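Local coordinates for RNA-dependent RNA polymerase (Qualyub virus, PDB 6DX1), which carries a viral OTU-type cysteine protease domain that probably acts as a deubiquitinase, removing ubiquitin from host proteins, at residues N62-F67 / E105-L110. Numbering follows the deposited sequence.
Sequences NMCREF and EILSKL
Phe67 and Leu110 lie alongside one another, running in opposing senses, where helices 57-70 and 101-111 of the viral OTU fold pack; segments 62-67 and 105-110 on them cross at 77°, their axes 9.7 Å apart at closest approach. Phe67 has CG anti to its backbone N (chi1 -167°), which sends the ring across the flank of 105-110, past Ile106 toward Lys109. Leu110 CB sits over one ring face in a CH-pi contact, 3.9 Å from the centroid and offset toward the rim, while its CD1 closes to 3.6 Å from Phe67 CD1. At the far end of the ring Lys109 CB lies 3.8 Å from Phe67 CE2; the extended lysine chain then runs away to salt bridges with Glu105 and Asp15. Ile106 CG2 approaches Phe67 CD2 obliquely and also rests 3.8 Å from Cys64 CA. No hydrogen bond joins the segments; carbon and sulfur atoms meet, with a few touches on backbone carbonyls. Leu110 CD2 turns to Met63 and touches its CB, CG and SD. Helix 41-51 adds Leu50 and Tyr51 against Met63, and Phe42 and Val46 against Leu107. Cys64 SG, beside the backbone N (chi1 -73°), lies 3.8 Å from Leu107 CG, with Leu107 CD2 3.9 Å away.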
ATOM      1  N   ASN A  62      -1.213 -13.766   4.016  1.00 20.86           N
ATOM      2  CA  ASN A  62      -2.154 -14.544   4.818  1.00 23.22           C
ATOM      3  C   ASN A  62      -3.185 -13.648   5.495  1.00 23.76           C
ATOM      4  O   ASN A  62      -4.381 -13.964   5.509  1.00 24.47           O
ATOM      5  CB  ASN A  62      -1.405 -15.347   5.885  1.00 25.11           C
ATOM      6  CG  ASN A  62      -0.713 -16.571   5.334  1.00 28.58           C
ATOM      7  OD1 ASN A  62      -1.047 -17.066   4.258  1.00 28.96           O
ATOM      8  ND2 ASN A  62       0.261 -17.080   6.091  1.00 28.04           N
ATOM      9  N   MET A  63      -2.739 -12.548   6.107  1.00 22.49           N
ATOM     10  CA  MET A  63      -3.684 -11.730   6.863  1.00 22.14           C
ATOM     11  C   MET A  63      -4.658 -11.021   5.933  1.00 21.43           C
ATOM     12  O   MET A  63      -5.810 -10.789   6.310  1.00 21.79           O
ATOM     13  CB  MET A  63      -2.950 -10.730   7.768  1.00 23.68           C
ATOM     14  CG  MET A  63      -2.224  -9.611   7.050  1.00 24.50           C
ATOM     15  SD  MET A  63      -1.350  -8.496   8.188  1.00 29.84           S
ATOM     16  CE  MET A  63      -0.229  -9.621   9.025  1.00 23.39           C
ATOM     17  N   CYS A  64      -4.234 -10.711   4.708  1.00 19.45           N
ATOM     18  CA  CYS A  64      -5.160 -10.143   3.726  1.00 19.01           C
ATOM     19  C   CYS A  64      -6.250 -11.141   3.351  1.00 21.23           C
ATOM     20  O   CYS A  64      -7.431 -10.785   3.279  1.00 21.55           O
ATOM     21  CB  CYS A  64      -4.400  -9.703   2.473  1.00 22.02           C
ATOM     22  SG  CYS A  64      -3.417  -8.200   2.719  1.00 21.40           S
ATOM     23  N   ARG A  65      -5.868 -12.395   3.091  1.00 21.19           N
ATOM     24  CA  ARG A  65      -6.863 -13.407   2.759  1.00 23.11           C
ATOM     25  C   ARG A  65      -7.834 -13.611   3.907  1.00 22.28           C
ATOM     26  O   ARG A  65      -9.045 -13.756   3.690  1.00 24.94           O
ATOM     27  CB  ARG A  65      -6.168 -14.723   2.408  1.00 23.11           C
ATOM     28  CG  ARG A  65      -5.551 -14.737   1.032  1.00 22.95           C
ATOM     29  CD  ARG A  65      -4.994 -16.116   0.691  1.00 25.88           C
ATOM     30  NE  ARG A  65      -3.736 -16.403   1.372  1.00 26.82           N
ATOM     31  CZ  ARG A  65      -2.532 -16.185   0.844  1.00 26.09           C
ATOM     32  NH1 ARG A  65      -2.421 -15.677  -0.378  1.00 27.59           N
ATOM     33  NH2 ARG A  65      -1.437 -16.479   1.533  1.00 26.85           N
ATOM     34  N   GLU A  66      -7.325 -13.609   5.141  1.00 22.86           N
ATOM     35  CA  GLU A  66      -8.188 -13.849   6.294  1.00 27.36           C
ATOM     36  C   GLU A  66      -9.180 -12.713   6.498  1.00 26.67           C
ATOM     37  O   GLU A  66     -10.349 -12.957   6.813  1.00 25.63           O
ATOM     38  CB  GLU A  66      -7.348 -14.060   7.550  1.00 29.35           C
ATOM     39  CG  GLU A  66      -6.776 -15.466   7.624  1.00 37.65           C
ATOM     40  CD  GLU A  66      -5.561 -15.564   8.511  1.00 45.83           C
ATOM     41  OE1 GLU A  66      -4.892 -16.623   8.484  1.00 51.79           O
ATOM     42  OE2 GLU A  66      -5.273 -14.592   9.248  1.00 47.60           O
ATOM     43  N   PHE A  67      -8.734 -11.460   6.335  1.00 24.62           N
ATOM     44  CA  PHE A  67      -9.661 -10.340   6.471  1.00 23.42           C
ATOM     45  C   PHE A  67     -10.692 -10.336   5.349  1.00 23.06           C
ATOM     46  O   PHE A  67     -11.848  -9.946   5.560  1.00 24.74           O
ATOM     47  CB  PHE A  67      -8.896  -9.016   6.501  1.00 21.70           C
ATOM     48  CG  PHE A  67      -9.725  -7.843   6.956  1.00 22.14           C
ATOM     49  CD1 PHE A  67     -10.060  -7.693   8.293  1.00 21.51           C
ATOM     50  CD2 PHE A  67     -10.151  -6.884   6.047  1.00 23.71           C
ATOM     51  CE1 PHE A  67     -10.813  -6.599   8.725  1.00 24.87           C
ATOM     52  CE2 PHE A  67     -10.904  -5.791   6.472  1.00 25.70           C
ATOM     53  CZ  PHE A  67     -11.232  -5.652   7.811  1.00 25.03           C
ATOM     54  N   GLU A 105      -6.314  -1.379   0.267  1.00 17.69           N
ATOM     55  CA  GLU A 105      -7.639  -1.251   0.873  1.00 17.43           C
ATOM     56  C   GLU A 105      -7.798  -2.216   2.038  1.00 19.95           C
ATOM     57  O   GLU A 105      -8.223  -1.822   3.133  1.00 18.60           O
ATOM     58  CB  GLU A 105      -8.743  -1.500  -0.165  1.00 18.46           C
ATOM     59  CG  GLU A 105     -10.147  -1.439   0.472  1.00 17.55           C
ATOM     60  CD  GLU A 105     -11.257  -1.929  -0.449  1.00 24.27           C
ATOM     61  OE1 GLU A 105     -12.438  -1.697  -0.122  1.00 25.33           O
ATOM     62  OE2 GLU A 105     -10.955  -2.514  -1.500  1.00 24.71           O
ATOM     63  N   ILE A 106      -7.459  -3.495   1.821  1.00 16.95           N
ATOM     64  CA  ILE A 106      -7.645  -4.506   2.861  1.00 16.94           C
ATOM     65  C   ILE A 106      -6.849  -4.143   4.104  1.00 17.94           C
ATOM     66  O   ILE A 106      -7.354  -4.199   5.230  1.00 17.51           O
ATOM     67  CB  ILE A 106      -7.240  -5.898   2.341  1.00 18.69           C
ATOM     68  CG1 ILE A 106      -8.203  -6.386   1.257  1.00 20.48           C
ATOM     69  CG2 ILE A 106      -7.188  -6.899   3.496  1.00 19.05           C
ATOM     70  CD1 ILE A 106      -7.716  -7.649   0.544  1.00 21.94           C
ATOM     71  N   LEU A 107      -5.577  -3.784   3.923  1.00 17.37           N
ATOM     72  CA  LEU A 107      -4.734  -3.528   5.088  1.00 17.83           C
ATOM     73  C   LEU A 107      -5.145  -2.253   5.821  1.00 17.92           C
ATOM     74  O   LEU A 107      -5.068  -2.194   7.055  1.00 17.64           O
ATOM     75  CB  LEU A 107      -3.266  -3.463   4.666  1.00 16.59           C
ATOM     76  CG  LEU A 107      -2.740  -4.847   4.291  1.00 18.98           C
ATOM     77  CD1 LEU A 107      -1.501  -4.715   3.423  1.00 20.78           C
ATOM     78  CD2 LEU A 107      -2.445  -5.646   5.552  1.00 20.08           C
ATOM     79  N   SER A 108      -5.569  -1.214   5.089  1.00 18.16           N
ATOM     80  CA  SER A 108      -6.022   0.001   5.773  1.00 17.77           C
ATOM     81  C   SER A 108      -7.181  -0.297   6.715  1.00 20.36           C
ATOM     82  O   SER A 108      -7.277   0.297   7.804  1.00 19.29           O
ATOM     83  CB  SER A 108      -6.409   1.075   4.743  1.00 19.04           C
ATOM     84  OG  SER A 108      -7.615   0.743   4.076  1.00 20.01           O
ATOM     85  N   LYS A 109      -8.046  -1.235   6.334  1.00 17.97           N
ATOM     86  CA  LYS A 109      -9.231  -1.555   7.119  1.00 20.55           C
ATOM     87  C   LYS A 109      -8.958  -2.601   8.191  1.00 22.94           C
ATOM     88  O   LYS A 109      -9.567  -2.547   9.267  1.00 23.80           O
ATOM     89  CB  LYS A 109     -10.359  -2.004   6.179  1.00 20.62           C
ATOM     90  CG  LYS A 109     -10.796  -0.857   5.256  1.00 20.76           C
ATOM     91  CD  LYS A 109     -11.776  -1.273   4.163  1.00 21.45           C
ATOM     92  CE  LYS A 109     -12.311  -0.033   3.440  1.00 23.24           C
ATOM     93  NZ  LYS A 109     -13.216  -0.400   2.294  1.00 24.53           N
ATOM     94  N   LEU A 110      -8.039  -3.534   7.931  1.00 18.36           N
ATOM     95  CA  LEU A 110      -7.643  -4.502   8.948  1.00 18.54           C
ATOM     96  C   LEU A 110      -6.823  -3.839  10.048  1.00 19.22           C
ATOM     97  O   LEU A 110      -7.093  -4.025  11.244  1.00 19.82           O
ATOM     98  CB  LEU A 110      -6.840  -5.638   8.302  1.00 18.02           C
ATOM     99  CG  LEU A 110      -6.072  -6.552   9.267  1.00 20.09           C
ATOM    100  CD1 LEU A 110      -7.002  -7.399  10.104  1.00 20.46           C
ATOM    101  CD2 LEU A 110      -5.102  -7.446   8.502  1.00 22.19           C
TER